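Local coordinates for aldehyde dehydrogenase 21 (Physcomitrella patens subsp. patens, PDB 5MZ8) that oxidises an aldehyde to its carboxylic acid, yielding succinate as a reaction product, probably with NADP(+) as the electron acceptor, at the interface of chains A and B. Coordinates in Å, arbitrary orientation; residue numbers count along the deposited sequence, not the author numbering. Chains: chain A/B, aldehyde dehydrogenase 21.

The interface of chains A and B. Residues chain A 509-510, 512; chain B 303, 307, 468-470.
A main-chain bond anchors this patch of the A/B interface, within an assembly of four copies: the amide N of A:Arg510 donates to the carbonyl O of B:Leu468 at 3.1 Å, nearly straight at the hydrogen (169°) and almost along the C=O axis. It belongs to a parallel beta bridge pairing A:Met509 with B:Leu468, so the C-terminal strand of one subunit extends a sheet of the other.

Beyond the bridge, charged groups take over. A:Arg510 leaves its strand with CG anti to the backbone N (chi1 -177°), stays extended through chi2 and bends at chi3, turning the guanidinium side-on to B:Asp470. NE (2.8 Å) and NH1 (3.0 Å) of A:Arg510 both hydrogen-bond to OD2 of B:Asp470, forming a salt bridge. OD2 lies close to the guanidinium plane, but the carboxylate plane is turned 68° from it, and NE meets OD2 from above the carboxylate. From within chain B, B:Arg307 holds the same carboxylate in a forked grip: its NE hydrogen-bonds to OD1 of B:Asp470 (2.8 Å) and its NH2 to OD2 (3.1 Å), the latter on the syn lone pair. OD2 thus accepts from both NE and NH1 of A:Arg510 and from NH2 of B:Arg307, and B:Arg307 is likely to hold the acid in position for A:Arg510. Two guanidinium groups around one carboxylate would be expected to favour its ionised form.

Aromatic and aliphatic contacts flank the charged group. The side chains of B:Tyr303 and A:Arg510 cross at about a right angle, with CZ of the ring 4.0 Å from CD of A:Arg510. At the other end, CG2 of A:Val512 touches CD2 of B:Leu468 at 3.9 Å, also crosswise. An alanine in place of A:Arg510 would keep the backbone bond but would probably lose the inter-subunit salt bridge and the packing against B:Tyr303.

Strand 502-510 of chain A here meets strand 465-468 of chain B and the loop after it, beside helix 301-312; the centre of the patch lies about 21 Å from B:Glu285, the probable active-site glutamate, and two-fold symmetry repeats the contact with the chains exchanged.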
ATOM      1  N   MET A 509       9.675 -15.497 -11.016  1.00 25.26           N
ATOM      2  CA  MET A 509      10.892 -15.392 -11.823  1.00 25.61           C
ATOM      3  C   MET A 509      12.085 -15.999 -11.143  1.00 30.04           C
ATOM      4  O   MET A 509      12.454 -15.548 -10.054  1.00 30.98           O
ATOM      5  CB  MET A 509      11.160 -13.911 -12.152  1.00 28.16           C
ATOM      6  CG  MET A 509       9.941 -13.160 -12.689  1.00 31.81           C
ATOM      7  SD  MET A 509      10.081 -11.365 -12.458  1.00 37.12           S
ATOM      8  CE  MET A 509      11.128 -10.970 -13.833  1.00 34.02           C
ATOM      9  N   ARG A 510      12.687 -17.030 -11.780  1.00 25.38           N
ATOM     10  CA  ARG A 510      13.874 -17.715 -11.279  1.00 25.49           C
ATOM     11  C   ARG A 510      15.151 -17.162 -11.914  1.00 33.15           C
ATOM     12  O   ARG A 510      15.354 -17.302 -13.132  1.00 33.78           O
ATOM     13  CB  ARG A 510      13.814 -19.239 -11.475  1.00 23.47           C
ATOM     14  CG  ARG A 510      15.048 -19.917 -10.874  1.00 27.51           C
ATOM     15  CD  ARG A 510      15.025 -21.437 -10.854  1.00 34.32           C
ATOM     16  NE  ARG A 510      14.023 -22.010  -9.948  1.00 33.32           N
ATOM     17  CZ  ARG A 510      14.174 -22.198  -8.639  1.00 40.56           C
ATOM     18  NH1 ARG A 510      13.204 -22.748  -7.927  1.00 28.30           N
ATOM     19  NH2 ARG A 510      15.294 -21.830  -8.031  1.00 29.87           N
ATOM     20  N   VAL A 512      16.210 -14.215 -12.731  1.00 29.69           N
ATOM     21  CA  VAL A 512      16.043 -13.270 -13.835  1.00 28.91           C
ATOM     22  C   VAL A 512      16.977 -12.064 -13.602  1.00 32.58           C
ATOM     23  O   VAL A 512      16.927 -11.410 -12.551  1.00 30.45           O
ATOM     24  CB  VAL A 512      14.564 -12.903 -14.120  1.00 31.74           C
ATOM     25  CG1 VAL A 512      14.467 -11.795 -15.156  1.00 31.69           C
ATOM     26  CG2 VAL A 512      13.788 -14.132 -14.594  1.00 31.28           C
TER
ATOM     27  N   TYR B 303      20.192 -28.104 -16.428  1.00 29.84           N
ATOM     28  CA  TYR B 303      19.298 -27.479 -15.453  1.00 29.79           C
ATOM     29  C   TYR B 303      17.840 -27.490 -15.939  1.00 34.82           C
ATOM     30  O   TYR B 303      16.945 -27.693 -15.117  1.00 34.40           O
ATOM     31  CB  TYR B 303      19.753 -26.063 -15.071  1.00 30.78           C
ATOM     32  CG  TYR B 303      18.961 -25.498 -13.907  1.00 33.30           C
ATOM     33  CD1 TYR B 303      19.229 -25.894 -12.601  1.00 35.14           C
ATOM     34  CD2 TYR B 303      17.906 -24.602 -14.116  1.00 33.65           C
ATOM     35  CE1 TYR B 303      18.483 -25.405 -11.529  1.00 36.02           C
ATOM     36  CE2 TYR B 303      17.176 -24.079 -13.044  1.00 34.15           C
ATOM     37  CZ  TYR B 303      17.470 -24.488 -11.753  1.00 40.44           C
ATOM     38  OH  TYR B 303      16.779 -24.002 -10.680  1.00 40.22           O
ATOM     39  N   ARG B 307      14.639 -29.392 -14.009  1.00 25.63           N
ATOM     40  CA  ARG B 307      13.409 -28.687 -13.599  1.00 25.39           C
ATOM     41  C   ARG B 307      12.174 -29.311 -14.214  1.00 28.67           C
ATOM     42  O   ARG B 307      11.099 -29.327 -13.585  1.00 29.23           O
ATOM     43  CB  ARG B 307      13.484 -27.174 -13.910  1.00 25.41           C
ATOM     44  CG  ARG B 307      14.568 -26.417 -13.140  1.00 24.24           C
ATOM     45  CD  ARG B 307      14.732 -26.884 -11.709  1.00 30.53           C
ATOM     46  NE  ARG B 307      13.650 -26.425 -10.839  1.00 36.81           N
ATOM     47  CZ  ARG B 307      13.348 -26.976  -9.668  1.00 51.65           C
ATOM     48  NH1 ARG B 307      14.009 -28.046  -9.240  1.00 43.16           N
ATOM     49  NH2 ARG B 307      12.363 -26.480  -8.930  1.00 32.36           N
ATOM     50  N   LEU B 468       8.392 -18.427 -14.641  1.00 23.53           N
ATOM     51  CA  LEU B 468       9.391 -18.071 -15.614  1.00 21.42           C
ATOM     52  C   LEU B 468      10.730 -18.677 -15.268  1.00 26.09           C
ATOM     53  O   LEU B 468      11.345 -18.314 -14.261  1.00 25.78           O
ATOM     54  CB  LEU B 468       9.469 -16.547 -15.782  1.00 20.64           C
ATOM     55  CG  LEU B 468      10.490 -15.987 -16.800  1.00 24.30           C
ATOM     56  CD1 LEU B 468      10.182 -16.450 -18.225  1.00 24.11           C
ATOM     57  CD2 LEU B 468      10.517 -14.487 -16.738  1.00 24.38           C
ATOM     58  N   ASN B 469      11.174 -19.601 -16.141  1.00 22.63           N
ATOM     59  CA  ASN B 469      12.449 -20.320 -16.148  1.00 23.49           C
ATOM     60  C   ASN B 469      12.529 -21.365 -15.030  1.00 29.67           C
ATOM     61  O   ASN B 469      13.564 -21.639 -14.429  1.00 29.34           O
ATOM     62  CB  ASN B 469      13.652 -19.362 -16.204  1.00 21.63           C
ATOM     63  CG  ASN B 469      13.711 -18.630 -17.531  1.00 35.51           C
ATOM     64  OD1 ASN B 469      13.313 -19.164 -18.579  1.00 26.13           O
ATOM     65  ND2 ASN B 469      14.159 -17.380 -17.522  1.00 24.11           N
ATOM     66  N   ASP B 470      11.405 -22.018 -14.848  1.00 28.22           N
ATOM     67  CA  ASP B 470      11.199 -23.177 -13.998  1.00 27.44           C
ATOM     68  C   ASP B 470       9.872 -23.747 -14.477  1.00 30.84           C
ATOM     69  O   ASP B 470       9.114 -23.056 -15.187  1.00 31.03           O
ATOM     70  CB  ASP B 470      11.200 -22.834 -12.486  1.00 28.10           C
ATOM     71  CG  ASP B 470      11.530 -24.013 -11.568  1.00 37.14           C
ATOM     72  OD1 ASP B 470      11.463 -25.173 -12.036  1.00 38.65           O
ATOM     73  OD2 ASP B 470      11.853 -23.774 -10.384  1.00 36.30           O
TER